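Local coordinates for protein adenosine deaminase (PDB 4GXW) that probably deaminates adenine or a related purine by zinc-dependent hydrolysis, as a TIM-barrel member of the adenosine and AMP deaminase family, at residues R96-Y101 with A135-G140; Y243-N248 with L292-H297; V265-Y270 with W314-S319. All coordinates share one frame; numbering follows the deposited sequence.

Interaction 1: residues R96-Y101 with A135-G140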
ATOM      1  N   ARG A  96      -0.060 -12.350  14.482  1.00  9.52           N
ATOM      2  CA  ARG A  96       1.298 -12.645  14.024  1.00 10.04           C
ATOM      3  C   ARG A  96       1.667 -11.913  12.733  1.00  9.30           C
ATOM      4  O   ARG A  96       2.739 -11.296  12.638  1.00  9.73           O
ATOM      5  CB  ARG A  96       1.512 -14.154  13.862  1.00 11.10           C
ATOM      6  CG  ARG A  96       2.923 -14.505  13.429  1.00 12.28           C
ATOM      7  CD  ARG A  96       3.122 -16.002  13.356  1.00 13.34           C
ATOM      8  NE  ARG A  96       4.459 -16.328  12.872  1.00 15.21           N
ATOM      9  CZ  ARG A  96       4.950 -17.558  12.790  1.00 19.44           C
ATOM     10  NH1 ARG A  96       4.217 -18.592  13.165  1.00 19.04           N
ATOM     11  NH2 ARG A  96       6.177 -17.746  12.334  1.00 21.51           N
ATOM     12  N   ILE A  97       0.804 -11.983  11.726  1.00  9.55           N
ATOM     13  CA  ILE A  97       1.179 -11.380  10.454  1.00  9.80           C
ATOM     14  C   ILE A  97       1.175  -9.850  10.517  1.00 10.18           C
ATOM     15  O   ILE A  97       1.981  -9.209   9.837  1.00 10.07           O
ATOM     16  CB  ILE A  97       0.402 -11.944   9.231  1.00  8.81           C
ATOM     17  CG1 ILE A  97      -1.100 -11.686   9.331  1.00 10.24           C
ATOM     18  CG2 ILE A  97       0.698 -13.436   9.073  1.00 10.70           C
ATOM     19  CD1 ILE A  97      -1.829 -12.044   8.057  1.00 10.23           C
ATOM     20  N   ALA A  98       0.319  -9.267  11.356  1.00  8.72           N
ATOM     21  CA  ALA A  98       0.350  -7.817  11.560  1.00  9.06           C
ATOM     22  C   ALA A  98       1.665  -7.401  12.225  1.00  9.69           C
ATOM     23  O   ALA A  98       2.322  -6.451  11.794  1.00 10.40           O
ATOM     24  CB  ALA A  98      -0.854  -7.352  12.377  1.00 10.70           C
ATOM     25  N   TYR A  99       2.054  -8.133  13.264  1.00  9.24           N
ATOM     26  CA  TYR A  99       3.271  -7.832  14.006  1.00  9.25           C
ATOM     27  C   TYR A  99       4.491  -7.980  13.102  1.00 10.19           C
ATOM     28  O   TYR A  99       5.385  -7.126  13.116  1.00 10.04           O
ATOM     29  CB  TYR A  99       3.373  -8.762  15.215  1.00 11.49           C
ATOM     30  CG  TYR A  99       4.608  -8.589  16.068  1.00 10.83           C
ATOM     31  CD1 TYR A  99       4.690  -7.576  17.013  1.00 11.84           C
ATOM     32  CD2 TYR A  99       5.686  -9.462  15.943  1.00 13.60           C
ATOM     33  CE1 TYR A  99       5.812  -7.438  17.809  1.00 13.16           C
ATOM     34  CE2 TYR A  99       6.818  -9.325  16.740  1.00 15.93           C
ATOM     35  CZ  TYR A  99       6.873  -8.310  17.668  1.00 14.81           C
ATOM     36  OH  TYR A  99       7.996  -8.167  18.463  1.00 16.00           O
ATOM     37  N   GLU A 100       4.526  -9.049  12.304  1.00  9.73           N
ATOM     38  CA  GLU A 100       5.681  -9.292  11.436  1.00 10.88           C
ATOM     39  C   GLU A 100       5.783  -8.285  10.293  1.00 10.11           C
ATOM     40  O   GLU A 100       6.882  -7.876   9.925  1.00 10.28           O
ATOM     41  CB  GLU A 100       5.689 -10.738  10.917  1.00  9.80           C
ATOM     42  CG  GLU A 100       5.903 -11.741  12.037  1.00 11.83           C
ATOM     43  CD  GLU A 100       6.013 -13.182  11.586  1.00 12.11           C
ATOM     44  OE1 GLU A 100       5.864 -13.466  10.377  1.00 14.90           O
ATOM     45  OE2 GLU A 100       6.256 -14.050  12.463  1.00 13.75           O
ATOM     46  N   TYR A 101       4.646  -7.880   9.738  1.00  9.86           N
ATOM     47  CA  TYR A 101       4.640  -6.831   8.722  1.00  9.13           C
ATOM     48  C   TYR A 101       5.209  -5.540   9.309  1.00  9.45           C
ATOM     49  O   TYR A 101       6.107  -4.923   8.724  1.00  8.97           O
ATOM     50  CB  TYR A 101       3.235  -6.594   8.140  1.00  9.70           C
ATOM     51  CG  TYR A 101       3.105  -5.218   7.527  1.00  9.31           C
ATOM     52  CD1 TYR A 101       3.924  -4.820   6.471  1.00 10.29           C
ATOM     53  CD2 TYR A 101       2.207  -4.295   8.041  1.00  9.28           C
ATOM     54  CE1 TYR A 101       3.832  -3.538   5.935  1.00 10.40           C
ATOM     55  CE2 TYR A 101       2.104  -3.017   7.515  1.00 10.05           C
ATOM     56  CZ  TYR A 101       2.915  -2.644   6.466  1.00  9.63           C
ATOM     57  OH  TYR A 101       2.797  -1.368   5.948  1.00 10.30           O
ATOM     58  N   ALA A 135      -9.440  -7.477  17.312  1.00  9.09           N
ATOM     59  CA  ALA A 135      -8.681  -7.409  18.554  1.00 10.34           C
ATOM     60  C   ALA A 135      -7.281  -7.991  18.376  1.00  9.67           C
ATOM     61  O   ALA A 135      -6.307  -7.457  18.897  1.00 11.09           O
ATOM     62  CB  ALA A 135      -9.418  -8.115  19.682  1.00 11.67           C
ATOM     63  N   ALA A 136      -7.184  -9.083  17.625  1.00  9.51           N
ATOM     64  CA  ALA A 136      -5.892  -9.731  17.418  1.00 10.46           C
ATOM     65  C   ALA A 136      -4.956  -8.848  16.589  1.00  9.58           C
ATOM     66  O   ALA A 136      -3.767  -8.703  16.900  1.00  9.25           O
ATOM     67  CB  ALA A 136      -6.074 -11.082  16.757  1.00 12.32           C
ATOM     68  N   ILE A 137      -5.484  -8.257  15.520  1.00  9.44           N
ATOM     69  CA  ILE A 137      -4.670  -7.357  14.713  1.00  8.66           C
ATOM     70  C   ILE A 137      -4.201  -6.158  15.540  1.00 10.54           C
ATOM     71  O   ILE A 137      -3.037  -5.767  15.472  1.00  9.66           O
ATOM     72  CB  ILE A 137      -5.427  -6.892  13.442  1.00  8.06           C
ATOM     73  CG1 ILE A 137      -5.677  -8.088  12.516  1.00  8.48           C
ATOM     74  CG2 ILE A 137      -4.626  -5.818  12.706  1.00  9.25           C
ATOM     75  CD1 ILE A 137      -6.657  -7.819  11.388  1.00 10.78           C
ATOM     76  N   VAL A 138      -5.110  -5.593  16.328  1.00 10.48           N
ATOM     77  CA  VAL A 138      -4.787  -4.450  17.179  1.00 10.15           C
ATOM     78  C   VAL A 138      -3.693  -4.808  18.195  1.00 10.73           C
ATOM     79  O   VAL A 138      -2.797  -4.006  18.464  1.00 10.24           O
ATOM     80  CB  VAL A 138      -6.055  -3.890  17.871  1.00 11.52           C
ATOM     81  CG1 VAL A 138      -5.691  -2.916  18.968  1.00 12.73           C
ATOM     82  CG2 VAL A 138      -6.948  -3.209  16.835  1.00 13.20           C
ATOM     83  N   THR A 139      -3.738  -6.027  18.728  1.00 10.05           N
ATOM     84  CA  THR A 139      -2.685  -6.492  19.624  1.00 11.31           C
ATOM     85  C   THR A 139      -1.340  -6.521  18.908  1.00 10.97           C
ATOM     86  O   THR A 139      -0.319  -6.090  19.463  1.00 11.35           O
ATOM     87  CB  THR A 139      -2.994  -7.884  20.177  1.00 12.31           C
ATOM     88  OG1 THR A 139      -4.176  -7.810  20.987  1.00 15.17           O
ATOM     89  CG2 THR A 139      -1.847  -8.401  21.032  1.00 14.20           C
ATOM     90  N   GLY A 140      -1.338  -7.022  17.676  1.00 10.35           N
ATOM     91  CA  GLY A 140      -0.120  -7.054  16.884  1.00 10.89           C
ATOM     92  C   GLY A 140       0.414  -5.647  16.668  1.00  9.06           C
ATOM     93  O   GLY A 140       1.625  -5.418  16.771  1.00 10.92           O
TER
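Y99 and G140 bring two helices very close together. Their CA atoms lie 4.5 Å apart. G140 has no side chain to hold the backbones apart, and A98 beside it adds a single methyl group. A CB on G140 would come within about 3.2 Å of A98 CB, which is tight.

The Y99 side chain can be followed outward. Its CB lies 4.1 Å from G140 O. CG is anti to the backbone N (chi1 179°), which carries the ring along the flank of helix 130-148. CD1 comes next, 3.8 Å from G140 O, and the carbonyl oxygen meets the ring at its edge, in the ring plane. This is a contact, not a hydrogen bond. Further out the ring touches D143 and A144 and meets the F148 ring with the planes at about 45°. At the tip, OH hydrogen-bonds to D147 OD2, so the ring is held at its far end as well.

A98 points at the other helix. Its CB meets I137 CG2 at 4.1 Å and I137 O at the same distance. CG2 is the I137 branch that does the touching. The I137 side chain also packs on F115 and W117 of strand 110-117.

On helix 91-106 itself, R96 NE and E100 OE2 form a salt bridge of 2.9 Å.

Helices 91-106 and 130-148 lead into the neighbouring parallel strands 110-117 and 151-159. Their close approach at G140 belongs to the outer helical layer of a TIM barrel.

Interaction 2: residues Y243-N248 with L292-H297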
ATOM      1  N   TYR A 243      -4.247   5.765 -11.582  1.00  8.53           N
ATOM      2  CA  TYR A 243      -3.361   5.984 -12.737  1.00 10.54           C
ATOM      3  C   TYR A 243      -4.039   6.578 -13.960  1.00  9.45           C
ATOM      4  O   TYR A 243      -3.476   7.457 -14.625  1.00 10.95           O
ATOM      5  CB  TYR A 243      -2.623   4.690 -13.137  1.00  9.99           C
ATOM      6  CG  TYR A 243      -1.917   4.063 -11.971  1.00  8.52           C
ATOM      7  CD1 TYR A 243      -0.980   4.786 -11.238  1.00 10.50           C
ATOM      8  CD2 TYR A 243      -2.196   2.764 -11.575  1.00  8.99           C
ATOM      9  CE1 TYR A 243      -0.353   4.230 -10.137  1.00  9.41           C
ATOM     10  CE2 TYR A 243      -1.562   2.192 -10.484  1.00  8.61           C
ATOM     11  CZ  TYR A 243      -0.649   2.938  -9.762  1.00  7.96           C
ATOM     12  OH  TYR A 243      -0.026   2.414  -8.651  1.00 10.16           O
ATOM     13  N   THR A 244      -5.232   6.094 -14.279  1.00  9.09           N
ATOM     14  CA  THR A 244      -5.877   6.525 -15.515  1.00  9.21           C
ATOM     15  C   THR A 244      -6.370   7.976 -15.484  1.00  9.52           C
ATOM     16  O   THR A 244      -6.817   8.499 -16.502  1.00 11.44           O
ATOM     17  CB  THR A 244      -7.013   5.577 -15.907  1.00 10.44           C
ATOM     18  OG1 THR A 244      -7.928   5.468 -14.815  1.00 10.19           O
ATOM     19  CG2 THR A 244      -6.459   4.181 -16.235  1.00 11.66           C
ATOM     20  N   ILE A 245      -6.273   8.629 -14.329  0.70 10.14           N
ATOM     21  CA  ILE A 245      -6.621  10.047 -14.245  0.70 10.80           C
ATOM     22  C   ILE A 245      -5.777  10.888 -15.206  0.70 11.43           C
ATOM     23  O   ILE A 245      -6.213  11.955 -15.632  0.70 12.23           O
ATOM     24  CB  ILE A 245      -6.525  10.590 -12.793  0.70 11.85           C
ATOM     25  CG1 ILE A 245      -7.317  11.891 -12.652  0.70 10.43           C
ATOM     26  CG2 ILE A 245      -5.080  10.764 -12.366  0.70 10.50           C
ATOM     27  CD1 ILE A 245      -7.133  12.571 -11.314  0.70 13.07           C
ATOM     28  N   VAL A 246      -4.597  10.396 -15.587  1.00 11.27           N
ATOM     29  CA  VAL A 246      -3.746  11.132 -16.521  1.00 14.33           C
ATOM     30  C   VAL A 246      -4.416  11.303 -17.884  1.00 17.72           C
ATOM     31  O   VAL A 246      -4.008  12.160 -18.670  1.00 17.81           O
ATOM     32  CB  VAL A 246      -2.355  10.490 -16.708  1.00 12.48           C
ATOM     33  CG1 VAL A 246      -1.646  10.351 -15.367  1.00 12.79           C
ATOM     34  CG2 VAL A 246      -2.473   9.143 -17.415  1.00 14.75           C
ATOM     35  N   ASP A 247      -5.444  10.498 -18.151  1.00 13.44           N
ATOM     36  CA  ASP A 247      -6.214  10.607 -19.391  1.00 16.79           C
ATOM     37  C   ASP A 247      -7.081  11.867 -19.422  1.00 15.45           C
ATOM     38  O   ASP A 247      -7.586  12.246 -20.479  1.00 18.97           O
ATOM     39  CB  ASP A 247      -7.109   9.377 -19.586  1.00 17.65           C
ATOM     40  CG  ASP A 247      -6.322   8.098 -19.785  1.00 23.23           C
ATOM     41  OD1 ASP A 247      -5.148   8.172 -20.194  1.00 23.66           O
ATOM     42  OD2 ASP A 247      -6.887   7.011 -19.548  1.00 24.28           O
ATOM     43  N   ASN A 248      -7.254  12.511 -18.269  1.00 15.11           N
ATOM     44  CA  ASN A 248      -8.118  13.686 -18.154  1.00 12.72           C
ATOM     45  C   ASN A 248      -7.369  14.826 -17.467  1.00 17.64           C
ATOM     46  O   ASN A 248      -7.456  14.995 -16.252  1.00 14.78           O
ATOM     47  CB  ASN A 248      -9.388  13.329 -17.365  1.00 15.50           C
ATOM     48  CG  ASN A 248     -10.413  14.460 -17.325  1.00 17.22           C
ATOM     49  OD1 ASN A 248     -10.083  15.631 -17.487  1.00 19.38           O
ATOM     50  ND2 ASN A 248     -11.667  14.102 -17.082  1.00 18.94           N
ATOM     51  N   LEU A 292       1.573  16.610 -13.753  1.00 12.17           N
ATOM     52  CA  LEU A 292       0.191  17.042 -13.904  1.00 14.50           C
ATOM     53  C   LEU A 292      -0.321  17.719 -12.623  1.00 16.53           C
ATOM     54  O   LEU A 292      -1.514  18.025 -12.504  1.00 15.34           O
ATOM     55  CB  LEU A 292      -0.689  15.851 -14.294  1.00 16.02           C
ATOM     56  CG  LEU A 292      -0.630  15.466 -15.774  1.00 14.79           C
ATOM     57  CD1 LEU A 292      -1.185  14.066 -16.005  1.00 17.23           C
ATOM     58  CD2 LEU A 292      -1.405  16.493 -16.596  1.00 20.88           C
ATOM     59  N   GLY A 293       0.586  17.946 -11.678  1.00 13.59           N
ATOM     60  CA  GLY A 293       0.271  18.665 -10.454  1.00 13.96           C
ATOM     61  C   GLY A 293      -0.194  17.792  -9.303  1.00 11.25           C
ATOM     62  O   GLY A 293      -0.488  18.301  -8.221  1.00 13.99           O
ATOM     63  N   LEU A 294      -0.258  16.481  -9.520  1.00 10.21           N
ATOM     64  CA  LEU A 294      -0.797  15.570  -8.515  1.00 10.12           C
ATOM     65  C   LEU A 294       0.241  15.210  -7.468  1.00 10.76           C
ATOM     66  O   LEU A 294       1.424  15.057  -7.782  1.00 11.49           O
ATOM     67  CB  LEU A 294      -1.315  14.292  -9.177  1.00 11.30           C
ATOM     68  CG  LEU A 294      -2.335  14.506 -10.294  1.00 11.79           C
ATOM     69  CD1 LEU A 294      -2.686  13.176 -10.939  1.00 13.66           C
ATOM     70  CD2 LEU A 294      -3.591  15.183  -9.760  1.00 14.14           C
ATOM     71  N   LYS A 295      -0.211  15.082  -6.223  1.00 10.14           N
ATOM     72  CA  LYS A 295       0.618  14.608  -5.119  1.00  8.96           C
ATOM     73  C   LYS A 295       0.597  13.095  -5.076  1.00  9.00           C
ATOM     74  O   LYS A 295      -0.452  12.507  -4.801  1.00 10.83           O
ATOM     75  CB  LYS A 295       0.079  15.142  -3.785  1.00  9.30           C
ATOM     76  CG  LYS A 295       0.219  16.638  -3.590  1.00 12.70           C
ATOM     77  CD  LYS A 295      -0.153  17.032  -2.159  1.00 16.08           C
ATOM     78  CE  LYS A 295       0.135  18.501  -1.878  1.00 24.37           C
ATOM     79  NZ  LYS A 295      -0.042  18.823  -0.430  1.00 27.66           N
ATOM     80  N   ILE A 296       1.732  12.464  -5.346  1.00  8.80           N
ATOM     81  CA  ILE A 296       1.829  11.017  -5.252  1.00  7.85           C
ATOM     82  C   ILE A 296       2.731  10.597  -4.099  1.00  8.53           C
ATOM     83  O   ILE A 296       3.537  11.390  -3.599  1.00  8.08           O
ATOM     84  CB  ILE A 296       2.285  10.346  -6.577  1.00  8.17           C
ATOM     85  CG1 ILE A 296       3.774  10.605  -6.848  1.00  9.68           C
ATOM     86  CG2 ILE A 296       1.404  10.805  -7.741  1.00  9.79           C
ATOM     87  CD1 ILE A 296       4.302   9.896  -8.103  1.00  9.42           C
ATOM     88  N   HIS A 297       2.608   9.334  -3.711  1.00  7.66           N
ATOM     89  CA  HIS A 297       3.376   8.772  -2.612  1.00  8.19           C
ATOM     90  C   HIS A 297       3.577   7.294  -2.897  1.00  7.58           C
ATOM     91  O   HIS A 297       2.601   6.570  -3.061  1.00  7.87           O
ATOM     92  CB  HIS A 297       2.628   8.963  -1.293  1.00  7.85           C
ATOM     93  CG  HIS A 297       3.310   8.321  -0.130  1.00  7.86           C
ATOM     94  ND1 HIS A 297       2.894   7.120   0.402  1.00  8.68           N
ATOM     95  CD2 HIS A 297       4.395   8.702   0.586  1.00  8.08           C
ATOM     96  CE1 HIS A 297       3.694   6.790   1.403  1.00  8.44           C
ATOM     97  NE2 HIS A 297       4.615   7.729   1.532  1.00  8.20           N
TER
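L292 and L294 both have CG anti to the carbonyl carbon, with chi1 at -80° and -54°. Both then run on extended, and each presents its CD1 to the 3-10 segment 243-247. V246 turns its CG1 to the side of its own backbone N, where it meets L292. CG1 and CB of V246 both lie 3.8 Å from L292 CD1, so the leucine methyl sits against these two atoms of the valine. These two side chains cross at about a right angle.

I245 meets the second leucine with its CG2 branch. In this conformer I245 CG2 lies 3.7 Å from L294 CD1. I245 is modelled in two conformers, so that distance describes one of them. No hydrogen bond joins the two segments; the contact is purely apolar.

The surroundings extend the packing. C252 of helix 249-258 touches I245, L292 and L294, and F262 of strand 261-264 lies against both I245 and L294. I245 also reaches V227 of helix 224-232. Strand 295-298 follows, and K295 and H297 pair through their backbones with F262 and V264.

Interaction 3: residues V265-Y270 with W314-S319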
ATOM      1  N   VAL A 265       2.165   2.615  -6.705  1.00  8.28           N
ATOM      2  CA  VAL A 265       2.876   1.365  -6.494  1.00  8.61           C
ATOM      3  C   VAL A 265       3.722   1.092  -7.734  1.00  9.76           C
ATOM      4  O   VAL A 265       3.201   0.670  -8.770  1.00  9.63           O
ATOM      5  CB  VAL A 265       1.870   0.207  -6.257  1.00  8.42           C
ATOM      6  CG1 VAL A 265       2.600  -1.112  -6.056  1.00  9.33           C
ATOM      7  CG2 VAL A 265       0.952   0.526  -5.069  1.00 10.12           C
ATOM      8  N   PRO A 266       5.035   1.358  -7.652  1.00  9.98           N
ATOM      9  CA  PRO A 266       5.877   1.129  -8.832  1.00 11.02           C
ATOM     10  C   PRO A 266       5.816  -0.310  -9.338  1.00 11.02           C
ATOM     11  O   PRO A 266       5.871  -0.536 -10.549  1.00 11.55           O
ATOM     12  CB  PRO A 266       7.287   1.533  -8.363  1.00 11.71           C
ATOM     13  CG  PRO A 266       7.189   1.792  -6.884  1.00 12.32           C
ATOM     14  CD  PRO A 266       5.750   2.056  -6.573  1.00  9.17           C
ATOM     15  N   THR A 267       5.658  -1.273  -8.437  1.00  9.51           N
ATOM     16  CA  THR A 267       5.565  -2.674  -8.833  1.00 10.96           C
ATOM     17  C   THR A 267       4.154  -3.134  -9.221  1.00  9.48           C
ATOM     18  O   THR A 267       3.901  -4.339  -9.241  1.00 11.51           O
ATOM     19  CB  THR A 267       6.096  -3.592  -7.719  1.00 11.06           C
ATOM     20  OG1 THR A 267       5.392  -3.319  -6.498  1.00 11.95           O
ATOM     21  CG2 THR A 267       7.584  -3.344  -7.506  1.00 12.62           C
ATOM     22  N   ASN A 268       3.247  -2.204  -9.531  1.00 10.37           N
ATOM     23  CA  ASN A 268       1.889  -2.574  -9.933  1.00  9.95           C
ATOM     24  C   ASN A 268       1.895  -3.688 -10.981  1.00 10.97           C
ATOM     25  O   ASN A 268       2.518  -3.552 -12.032  1.00 10.49           O
ATOM     26  CB  ASN A 268       1.158  -1.351 -10.473  1.00 10.64           C
ATOM     27  CG  ASN A 268      -0.253  -1.670 -10.939  1.00  8.69           C
ATOM     28  OD1 ASN A 268      -0.523  -1.722 -12.140  1.00 11.96           O
ATOM     29  ND2 ASN A 268      -1.162  -1.880  -9.986  1.00 10.36           N
ATOM     30  N   SER A 269       1.222  -4.799 -10.683  1.00 11.17           N
ATOM     31  CA  SER A 269       1.310  -5.975 -11.543  1.00 10.65           C
ATOM     32  C   SER A 269       0.707  -5.741 -12.920  1.00 11.24           C
ATOM     33  O   SER A 269       1.236  -6.237 -13.921  1.00 12.03           O
ATOM     34  CB  SER A 269       0.632  -7.183 -10.896  1.00 14.43           C
ATOM     35  OG  SER A 269       1.226  -7.510  -9.655  1.00 16.84           O
ATOM     36  N   TYR A 270      -0.416  -5.026 -12.965  1.00 10.21           N
ATOM     37  CA  TYR A 270      -1.098  -4.792 -14.230  1.00 10.62           C
ATOM     38  C   TYR A 270      -0.168  -4.149 -15.255  1.00  9.76           C
ATOM     39  O   TYR A 270      -0.079  -4.619 -16.393  1.00 11.14           O
ATOM     40  CB  TYR A 270      -2.373  -3.955 -14.030  1.00 10.26           C
ATOM     41  CG  TYR A 270      -3.056  -3.579 -15.335  1.00 10.35           C
ATOM     42  CD1 TYR A 270      -3.891  -4.472 -16.005  1.00 11.55           C
ATOM     43  CD2 TYR A 270      -2.856  -2.325 -15.900  1.00 11.41           C
ATOM     44  CE1 TYR A 270      -4.502  -4.111 -17.205  1.00 10.28           C
ATOM     45  CE2 TYR A 270      -3.456  -1.963 -17.088  1.00 11.36           C
ATOM     46  CZ  TYR A 270      -4.276  -2.856 -17.733  1.00 12.14           C
ATOM     47  OH  TYR A 270      -4.881  -2.480 -18.903  1.00 15.11           O
ATOM     48  N   TRP A 314      11.001   3.129  -2.881  1.00  8.92           N
ATOM     49  CA  TRP A 314      11.559   4.464  -3.028  1.00  9.22           C
ATOM     50  C   TRP A 314      12.694   4.496  -4.068  1.00 10.28           C
ATOM     51  O   TRP A 314      12.747   5.388  -4.919  1.00 10.53           O
ATOM     52  CB  TRP A 314      11.989   5.010  -1.648  1.00  9.27           C
ATOM     53  CG  TRP A 314      10.791   5.441  -0.881  1.00  9.64           C
ATOM     54  CD1 TRP A 314       9.943   4.646  -0.169  1.00 10.17           C
ATOM     55  CD2 TRP A 314      10.246   6.768  -0.821  1.00  8.58           C
ATOM     56  NE1 TRP A 314       8.914   5.400   0.354  1.00  9.91           N
ATOM     57  CE2 TRP A 314       9.076   6.701  -0.036  1.00  7.57           C
ATOM     58  CE3 TRP A 314      10.640   8.003  -1.343  1.00  9.89           C
ATOM     59  CZ2 TRP A 314       8.295   7.829   0.234  1.00  9.37           C
ATOM     60  CZ3 TRP A 314       9.867   9.116  -1.075  1.00 11.46           C
ATOM     61  CH2 TRP A 314       8.708   9.021  -0.294  1.00 10.23           C
ATOM     62  N   GLU A 315      13.575   3.501  -4.019  1.00 10.61           N
ATOM     63  CA  GLU A 315      14.661   3.386  -4.992  1.00 11.97           C
ATOM     64  C   GLU A 315      14.140   3.392  -6.438  1.00 11.35           C
ATOM     65  O   GLU A 315      14.668   4.111  -7.288  1.00 10.29           O
ATOM     66  CB  GLU A 315      15.466   2.113  -4.734  1.00 10.70           C
ATOM     67  CG  GLU A 315      16.493   1.814  -5.819  1.00 11.98           C
ATOM     68  CD  GLU A 315      17.266   0.536  -5.567  1.00 13.80           C
ATOM     69  OE1 GLU A 315      17.422   0.157  -4.384  1.00 13.85           O
ATOM     70  OE2 GLU A 315      17.721  -0.100  -6.551  1.00 13.83           O
ATOM     71  N   LEU A 316      13.089   2.610  -6.704  1.00 10.72           N
ATOM     72  CA  LEU A 316      12.544   2.512  -8.059  1.00 10.26           C
ATOM     73  C   LEU A 316      12.088   3.855  -8.623  1.00 10.68           C
ATOM     74  O   LEU A 316      12.230   4.112  -9.818  1.00 11.21           O
ATOM     75  CB  LEU A 316      11.386   1.509  -8.108  1.00 11.74           C
ATOM     76  CG  LEU A 316      11.767   0.035  -7.976  1.00 10.01           C
ATOM     77  CD1 LEU A 316      10.515  -0.833  -7.933  1.00 14.14           C
ATOM     78  CD2 LEU A 316      12.691  -0.399  -9.109  1.00 12.82           C
ATOM     79  N   MET A 317      11.532   4.709  -7.771  1.00 10.16           N
ATOM     80  CA  MET A 317      11.109   6.034  -8.224  1.00 10.01           C
ATOM     81  C   MET A 317      12.282   6.822  -8.815  1.00  9.75           C
ATOM     82  O   MET A 317      12.138   7.524  -9.820  1.00 11.95           O
ATOM     83  CB  MET A 317      10.478   6.816  -7.071  1.00 10.30           C
ATOM     84  CG  MET A 317       9.318   6.107  -6.410  1.00 10.27           C
ATOM     85  SD  MET A 317       7.900   5.815  -7.491  1.00 10.75           S
ATOM     86  CE  MET A 317       7.133   7.424  -7.495  1.00 11.71           C
ATOM     87  N   PHE A 318      13.443   6.677  -8.184  1.00 10.64           N
ATOM     88  CA  PHE A 318      14.682   7.323  -8.599  1.00 12.21           C
ATOM     89  C   PHE A 318      15.372   6.577  -9.749  1.00 12.05           C
ATOM     90  O   PHE A 318      15.828   7.194 -10.711  1.00 13.61           O
ATOM     91  CB  PHE A 318      15.606   7.426  -7.378  1.00 13.16           C
ATOM     92  CG  PHE A 318      16.937   8.080  -7.651  1.00 14.94           C
ATOM     93  CD1 PHE A 318      17.092   9.451  -7.511  1.00 19.50           C
ATOM     94  CD2 PHE A 318      18.042   7.319  -8.008  1.00 15.53           C
ATOM     95  CE1 PHE A 318      18.320  10.053  -7.747  1.00 23.63           C
ATOM     96  CE2 PHE A 318      19.271   7.914  -8.241  1.00 16.83           C
ATOM     97  CZ  PHE A 318      19.406   9.283  -8.114  1.00 20.33           C
ATOM     98  N   SER A 319      15.457   5.252  -9.661  1.00 10.94           N
ATOM     99  CA  SER A 319      16.263   4.503 -10.625  1.00 13.67           C
ATOM    100  C   SER A 319      15.571   4.314 -11.970  1.00 11.28           C
ATOM    101  O   SER A 319      16.231   4.244 -12.996  1.00 14.73           O
ATOM    102  CB  SER A 319      16.642   3.129 -10.057  1.00 12.52           C
ATOM    103  OG  SER A 319      15.480   2.356  -9.806  1.00 12.16           O
TER
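P266 and T267 of a beta turn pack on L316 and M317 of helix 310-319 in a buried apolar contact close to the zinc site. The turn follows strand 261-264.

P266 and T267 are the two middle residues of a type I turn, closed by the bond from N268 N to V265 O at 3.0 Å. P266 points at the helix, and T267 offers its CG2 from the side. The L316 side chain is extended beyond CG (chi2 176°), which brings CD1 up against both turn residues. There L316 CD1 lies 3.9 Å from T267 CG2 and 4.0 Å from P266 CB. L316 CB also approaches P266 CB, at 4.1 Å. The side chains of T267 and L316 cross at about a right angle.

M317 reaches the turn by a different route. Its first bond does not aim at the turn, but the bend at chi2 (-63°) brings the sulfur round. M317 SD then rests 4.1 Å from P266 CG, the side chain crossing the proline at about a right angle. I296 and P298 of strand 295-298 and F331 of helix 325-338 also pack on M317.

T267 divides its branches. CG2 joins the apolar contact, while OG1 hydrogen-bonds to H306 ND1.

The T267 side chain is about 5 Å from that of D301, a zinc ligand. The turn follows the C-terminal end of strand 261-264, the side of the barrel where TIM-barrel amidohydrolases hold their metal.

Interactions 2 and 3 are neighbours, with centres about 15 Å apart. Their segments alternate along the chain, and Y243 OH probably hydrogen-bonds to V265 N at 2.9 Å. H297 NE2 also packs on W314 CZ2 at 3.9 Å. Interaction 1 comes earlier in the chain and lies on the opposite side of its centre, about 33 Å from interaction 2 and about 27 Å from interaction 3, centre to centre. It touches neither. Interaction 3 lies close to the metal site: the T267 side chain is about 10 Å from the zinc. In interaction 1, I137 is about 11 Å from zinc ligand H37, side chain to side chain. Interaction 2 lies away from the site.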